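Local structure of heterodimeric restriction endonuclease R.BspD6I small subunit (Bacillus sp., 2P14) at residues F29-F42 with A54-E66. The protein probably cuts DNA as an endonuclease, serving as the catalytic subunit of a heterodimeric type IIS restriction enzyme whose partner is a site-specific nickase. Residues are numbered along the deposited sequence; the frame is centred on the assembly and turned at random.
With SO4 (sulfate ion), chain C; SO4 (sulfate ion), chain B.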
loop_
_atom_site.group_PDB
_atom_site.type_symbol
_atom_site.label_atom_id
_atom_site.label_comp_id
_atom_site.label_asym_id
_atom_site.label_seq_id
_atom_site.Cartn_x
_atom_site.Cartn_y
_atom_site.Cartn_z
ATOM N N PHE A 29 1.277 -9.179 -3.751
ATOM C CA PHE A 29 1.443 -8.657 -5.114
ATOM C C PHE A 29 2.172 -9.615 -6.066
ATOM O O PHE A 29 1.821 -9.747 -7.240
ATOM C CB PHE A 29 2.087 -7.278 -5.103
ATOM C CG PHE A 29 1.133 -6.211 -4.723
ATOM C CD1 PHE A 29 0.308 -5.620 -5.701
ATOM C CD2 PHE A 29 1.007 -5.812 -3.397
ATOM C CE1 PHE A 29 -0.619 -4.644 -5.351
ATOM C CE2 PHE A 29 0.081 -4.833 -3.047
ATOM C CZ PHE A 29 -0.721 -4.245 -4.036
ATOM N N LYS A 30 3.129 -10.355 -5.533
ATOM C CA LYS A 30 3.785 -11.380 -6.350
ATOM C C LYS A 30 2.761 -12.446 -6.771
ATOM O O LYS A 30 2.711 -12.874 -7.933
ATOM C CB LYS A 30 4.937 -12.014 -5.556
ATOM C CG LYS A 30 5.754 -13.068 -6.365
ATOM C CD LYS A 30 6.906 -13.613 -5.544
ATOM C CE LYS A 30 7.633 -14.712 -6.308
ATOM N NZ LYS A 30 8.357 -14.099 -7.455
ATOM N N LYS A 31 1.918 -12.865 -5.830
ATOM C CA LYS A 31 0.931 -13.912 -6.134
ATOM C C LYS A 31 -0.182 -13.412 -7.069
ATOM O O LYS A 31 -0.692 -14.179 -7.903
ATOM C CB LYS A 31 0.327 -14.500 -4.874
ATOM C CG LYS A 31 -0.388 -15.791 -5.195
ATOM C CD LYS A 31 -0.488 -16.702 -4.055
ATOM C CE LYS A 31 -1.144 -18.003 -4.472
ATOM N NZ LYS A 31 -1.014 -18.973 -3.391
ATOM N N LEU A 32 -0.567 -12.150 -6.940
ATOM C CA LEU A 32 -1.588 -11.621 -7.862
ATOM C C LEU A 32 -1.092 -11.670 -9.291
ATOM O O LEU A 32 -1.878 -11.893 -10.236
ATOM C CB LEU A 32 -1.960 -10.193 -7.475
ATOM C CG LEU A 32 -2.843 -10.016 -6.241
ATOM C CD1 LEU A 32 -2.947 -8.555 -5.885
ATOM C CD2 LEU A 32 -4.227 -10.643 -6.421
ATOM N N GLY A 33 0.191 -11.391 -9.464
ATOM C CA GLY A 33 0.872 -11.474 -10.741
ATOM C C GLY A 33 0.443 -10.388 -11.729
ATOM O O GLY A 33 -0.023 -9.317 -11.322
ATOM N N SER A 34 0.686 -10.653 -13.018
ATOM C CA SER A 34 0.216 -9.744 -14.081
ATOM C C SER A 34 1.017 -8.419 -14.142
ATOM O O SER A 34 0.543 -7.451 -14.736
ATOM C CB SER A 34 -1.311 -9.432 -13.964
ATOM O OG SER A 34 -2.175 -10.581 -13.994
ATOM N N TYR A 35 2.181 -8.376 -13.504
ATOM C CA TYR A 35 3.031 -7.182 -13.504
ATOM C C TYR A 35 4.144 -7.264 -14.516
ATOM O O TYR A 35 4.526 -8.361 -14.941
ATOM C CB TYR A 35 3.684 -6.965 -12.124
ATOM C CG TYR A 35 4.391 -8.173 -11.548
ATOM C CD1 TYR A 35 5.710 -8.467 -11.887
ATOM C CD2 TYR A 35 3.743 -9.000 -10.636
ATOM C CE1 TYR A 35 6.361 -9.582 -11.345
ATOM C CE2 TYR A 35 4.371 -10.106 -10.102
ATOM C CZ TYR A 35 5.662 -10.393 -10.460
ATOM O OH TYR A 35 6.265 -11.507 -9.892
ATOM N N LYS A 36 4.675 -6.103 -14.900
ATOM C CA LYS A 36 5.882 -6.083 -15.729
ATOM C C LYS A 36 7.144 -6.127 -14.876
ATOM O O LYS A 36 8.083 -6.849 -15.224
ATOM C CB LYS A 36 5.917 -4.929 -16.738
ATOM C CG LYS A 36 5.395 -3.593 -16.275
ATOM C CD LYS A 36 5.223 -2.637 -17.450
ATOM C CE LYS A 36 6.465 -1.810 -17.684
ATOM N NZ LYS A 36 6.163 -0.693 -18.613
ATOM N N ASN A 37 7.141 -5.403 -13.757
ATOM C CA ASN A 37 8.239 -5.449 -12.790
ATOM C C ASN A 37 7.678 -5.404 -11.378
ATOM O O ASN A 37 6.662 -4.755 -11.132
ATOM C CB ASN A 37 9.164 -4.240 -12.945
ATOM C CG ASN A 37 9.684 -4.047 -14.351
ATOM O OD1 ASN A 37 9.456 -3.000 -14.973
ATOM N ND2 ASN A 37 10.416 -5.022 -14.847
ATOM N N LEU A 38 8.357 -6.069 -10.459
ATOM C CA LEU A 38 7.995 -6.026 -9.040
ATOM C C LEU A 38 9.302 -5.913 -8.274
ATOM O O LEU A 38 10.169 -6.783 -8.390
ATOM C CB LEU A 38 7.226 -7.285 -8.602
ATOM C CG LEU A 38 6.829 -7.406 -7.127
ATOM C CD1 LEU A 38 5.794 -6.324 -6.721
ATOM C CD2 LEU A 38 6.257 -8.791 -6.848
ATOM N N VAL A 39 9.463 -4.835 -7.519
ATOM C CA VAL A 39 10.767 -4.519 -6.894
ATOM C C VAL A 39 10.574 -4.351 -5.386
ATOM O O VAL A 39 10.056 -3.313 -4.941
ATOM C CB VAL A 39 11.366 -3.230 -7.497
ATOM C CG1 VAL A 39 12.809 -3.035 -7.003
ATOM C CG2 VAL A 39 11.353 -3.297 -9.008
ATOM N N PRO A 40 10.944 -5.382 -4.597
ATOM C CA PRO A 40 10.939 -5.248 -3.147
ATOM C C PRO A 40 12.191 -4.529 -2.679
ATOM O O PRO A 40 13.307 -4.931 -3.036
ATOM C CB PRO A 40 10.924 -6.707 -2.665
ATOM C CG PRO A 40 11.670 -7.468 -3.731
ATOM C CD PRO A 40 11.358 -6.736 -5.032
ATOM N N ASN A 41 12.007 -3.443 -1.932
ATOM C CA ASN A 41 13.158 -2.735 -1.365
ATOM C C ASN A 41 13.563 -3.310 -0.007
ATOM O O ASN A 41 13.486 -2.618 1.009
ATOM C CB ASN A 41 12.905 -1.222 -1.306
ATOM C CG ASN A 41 14.090 -0.458 -0.773
ATOM O OD1 ASN A 41 15.223 -0.970 -0.873
ATOM N ND2 ASN A 41 13.880 0.726 -0.261
ATOM N N PHE A 42 13.964 -4.569 -0.020
ATOM C CA PHE A 42 14.471 -5.255 1.173
ATOM C C PHE A 42 15.099 -6.536 0.666
ATOM O O PHE A 42 14.941 -6.917 -0.508
ATOM C CB PHE A 42 13.351 -5.530 2.213
ATOM C CG PHE A 42 12.114 -6.212 1.638
ATOM C CD1 PHE A 42 12.055 -7.607 1.520
ATOM C CD2 PHE A 42 11.005 -5.461 1.245
ATOM C CE1 PHE A 42 10.921 -8.233 0.996
ATOM C CE2 PHE A 42 9.877 -6.100 0.707
ATOM C CZ PHE A 42 9.841 -7.460 0.602
ATOM N N ALA A 54 16.956 -2.144 3.575
ATOM C CA ALA A 54 16.349 -1.320 2.523
ATOM C C ALA A 54 17.309 -0.242 2.036
ATOM O O ALA A 54 18.143 0.272 2.797
ATOM C CB ALA A 54 15.108 -0.674 3.031
ATOM N N ILE A 55 17.156 0.142 0.776
ATOM C CA ILE A 55 17.857 1.324 0.275
ATOM C C ILE A 55 17.146 2.588 0.821
ATOM O O ILE A 55 15.946 2.765 0.617
ATOM C CB ILE A 55 17.806 1.353 -1.275
ATOM C CG1 ILE A 55 18.483 0.112 -1.844
ATOM C CG2 ILE A 55 18.439 2.678 -1.819
ATOM C CD1 ILE A 55 18.274 -0.063 -3.325
ATOM N N PRO A 56 17.861 3.492 1.503
ATOM C CA PRO A 56 17.245 4.765 1.894
ATOM C C PRO A 56 16.675 5.551 0.706
ATOM O O PRO A 56 17.276 5.554 -0.371
ATOM C CB PRO A 56 18.407 5.559 2.507
ATOM C CG PRO A 56 19.354 4.498 2.963
ATOM C CD PRO A 56 19.255 3.373 1.981
ATOM N N GLY A 57 15.541 6.196 0.936
ATOM C CA GLY A 57 14.928 7.099 -0.026
ATOM C C GLY A 57 14.098 6.457 -1.113
ATOM O O GLY A 57 13.661 7.163 -2.010
ATOM N N VAL A 58 13.865 5.148 -1.007
ATOM C CA VAL A 58 13.105 4.365 -1.996
ATOM C C VAL A 58 11.909 3.684 -1.321
ATOM O O VAL A 58 12.026 3.148 -0.215
ATOM C CB VAL A 58 14.000 3.321 -2.664
ATOM C CG1 VAL A 58 13.207 2.425 -3.643
ATOM C CG2 VAL A 58 15.152 4.067 -3.395
ATOM N N GLU A 59 10.770 3.693 -2.021
ATOM C CA GLU A 59 9.556 3.007 -1.546
ATOM C C GLU A 59 9.762 1.544 -1.144
ATOM O O GLU A 59 10.629 0.833 -1.678
ATOM C CB GLU A 59 8.460 3.095 -2.623
ATOM C CG GLU A 59 8.851 2.492 -3.970
ATOM C CD GLU A 59 9.604 3.471 -4.923
ATOM O OE1 GLU A 59 10.002 4.588 -4.491
ATOM O OE2 GLU A 59 9.802 3.079 -6.101
ATOM N N ASP A 60 8.931 1.080 -0.210
ATOM C CA ASP A 60 9.065 -0.306 0.268
ATOM C C ASP A 60 8.932 -1.359 -0.833
ATOM O O ASP A 60 9.690 -2.329 -0.869
ATOM C CB ASP A 60 8.032 -0.626 1.363
ATOM C CG ASP A 60 8.232 0.194 2.631
ATOM O OD1 ASP A 60 9.297 0.784 2.831
ATOM O OD2 ASP A 60 7.287 0.266 3.450
ATOM N N ILE A 61 7.966 -1.158 -1.734
ATOM C CA ILE A 61 7.693 -2.083 -2.841
ATOM C C ILE A 61 7.217 -1.244 -4.006
ATOM O O ILE A 61 6.455 -0.300 -3.813
ATOM C CB ILE A 61 6.580 -3.121 -2.515
ATOM C CG1 ILE A 61 6.895 -3.863 -1.216
ATOM C CG2 ILE A 61 6.403 -4.139 -3.648
ATOM C CD1 ILE A 61 5.629 -4.396 -0.522
ATOM N N LEU A 62 7.701 -1.575 -5.197
ATOM C CA LEU A 62 7.157 -0.964 -6.418
ATOM C C LEU A 62 6.612 -2.086 -7.278
ATOM O O LEU A 62 7.298 -3.084 -7.494
ATOM C CB LEU A 62 8.242 -0.222 -7.212
ATOM C CG LEU A 62 7.857 0.282 -8.599
ATOM C CD1 LEU A 62 6.796 1.427 -8.493
ATOM C CD2 LEU A 62 9.153 0.730 -9.327
ATOM N N VAL A 63 5.370 -1.922 -7.762
ATOM C CA VAL A 63 4.859 -2.846 -8.787
ATOM C C VAL A 63 4.515 -2.016 -10.042
ATOM O O VAL A 63 3.765 -1.025 -9.970
ATOM C CB VAL A 63 3.651 -3.684 -8.289
ATOM C CG1 VAL A 63 2.471 -2.815 -8.004
ATOM C CG2 VAL A 63 3.268 -4.787 -9.280
ATOM N N GLU A 64 5.129 -2.397 -11.168
ATOM C CA GLU A 64 4.868 -1.695 -12.415
ATOM C C GLU A 64 4.010 -2.562 -13.304
ATOM O O GLU A 64 4.396 -3.651 -13.673
ATOM C CB GLU A 64 6.182 -1.345 -13.113
ATOM C CG GLU A 64 6.982 -0.350 -12.305
ATOM C CD GLU A 64 8.256 0.117 -13.002
ATOM O OE1 GLU A 64 8.935 -0.741 -13.645
ATOM O OE2 GLU A 64 8.578 1.308 -12.866
ATOM N N TYR A 65 2.812 -2.086 -13.615
ATOM C CA TYR A 65 1.948 -2.782 -14.551
ATOM C C TYR A 65 2.056 -2.069 -15.888
ATOM O O TYR A 65 2.715 -1.042 -16.018
ATOM C CB TYR A 65 0.518 -2.728 -14.073
ATOM C CG TYR A 65 0.306 -3.426 -12.753
ATOM C CD1 TYR A 65 0.364 -4.833 -12.667
ATOM C CD2 TYR A 65 0.036 -2.690 -11.595
ATOM C CE1 TYR A 65 0.166 -5.491 -11.461
ATOM C CE2 TYR A 65 -0.172 -3.337 -10.369
ATOM C CZ TYR A 65 -0.097 -4.746 -10.302
ATOM O OH TYR A 65 -0.317 -5.365 -9.078
ATOM N N GLU A 66 1.347 -2.587 -16.881
ATOM C CA GLU A 66 1.440 -1.996 -18.197
ATOM C C GLU A 66 1.108 -0.499 -18.251
ATOM O O GLU A 66 1.862 0.278 -18.842
ATOM C CB GLU A 66 0.499 -2.774 -19.112
ATOM C CG GLU A 66 0.622 -2.432 -20.556
ATOM C CD GLU A 66 0.158 -3.582 -21.356
ATOM O OE1 GLU A 66 0.938 -4.579 -21.416
ATOM O OE2 GLU A 66 -0.991 -3.490 -21.870
HETATM S S SO4 C . 13.028 6.661 3.447
HETATM O O1 SO4 C . 12.968 7.579 2.300
HETATM O O2 SO4 C . 12.741 7.432 4.667
HETATM O O3 SO4 C . 14.362 6.055 3.511
HETATM O O4 SO4 C . 12.012 5.620 3.262
HETATM S S SO4 B . 16.394 -1.850 7.328
HETATM O O1 SO4 B . 15.328 -1.381 8.218
HETATM O O2 SO4 B . 17.477 -0.860 7.229
HETATM O O3 SO4 B . 15.774 -2.038 6.008
HETATM O O4 SO4 B . 16.915 -3.129 7.852
HETATM O O HOH W 1 0.547 -7.928 -8.988
HETATM O O HOH W 2 0.807 -5.460 -16.484
HETATM O O HOH W 3 3.830 -0.314 -20.535
HETATM O O HOH W 4 11.039 -0.764 -4.104
#
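An antiparallel strand pair at the edge of a mixed sheet flanked by helices, consistent with the PD-(D/E)XK nuclease fold of its family, joins 37-40 to 61-64 between a classic beta bulge and a buried asparagine. At the bulge K36 and N37 both face E64, whose carbonyl O takes two donors: K36 N at 2.8 Å and, on a lone pair, the longer bond from N37 N. Regular pairing follows, V39 N reaching L62 O at 2.8 Å and L62 N returning to V39 O.

Past the strands, N41 shows how one side chain can organise a loop. With CG anti to the backbone N (chi1 -178°), its amide reaches into the type II beta turn of residues 55-58. OD1 accepts from I55 N at 2.8 Å, while ND2 gives a straight bond to I55 O (3.0 Å, 166° at the hydrogen) and a more bent one to V58 O, met from above its carbonyl plane. Three bonds satisfy the buried amide and fix its rotation; an alanine here would probably leave I55 N and both carbonyls without these mates and set the turn free to shift.

On the face that carries L38, I61 and V63, L38 CD1 lies 3.7 Å from V63 CB and touches I61 CG2. Y65 brings its OH to the edge of the F29 ring, 3.4 Å from CD1, and donates a hydrogen bond to a water that donates to F29 O and G33 O, linking Y65 to the C-terminal end of helix 17-32.

Strand 37-40 is one of the sheet's two outermost within this chain, while 61-64 pairs onward with 69-75 through backbone hydrogen bonds of I61 with I72 and V63 with I70; Y26 of helix 17-32 packs on L38 and P40.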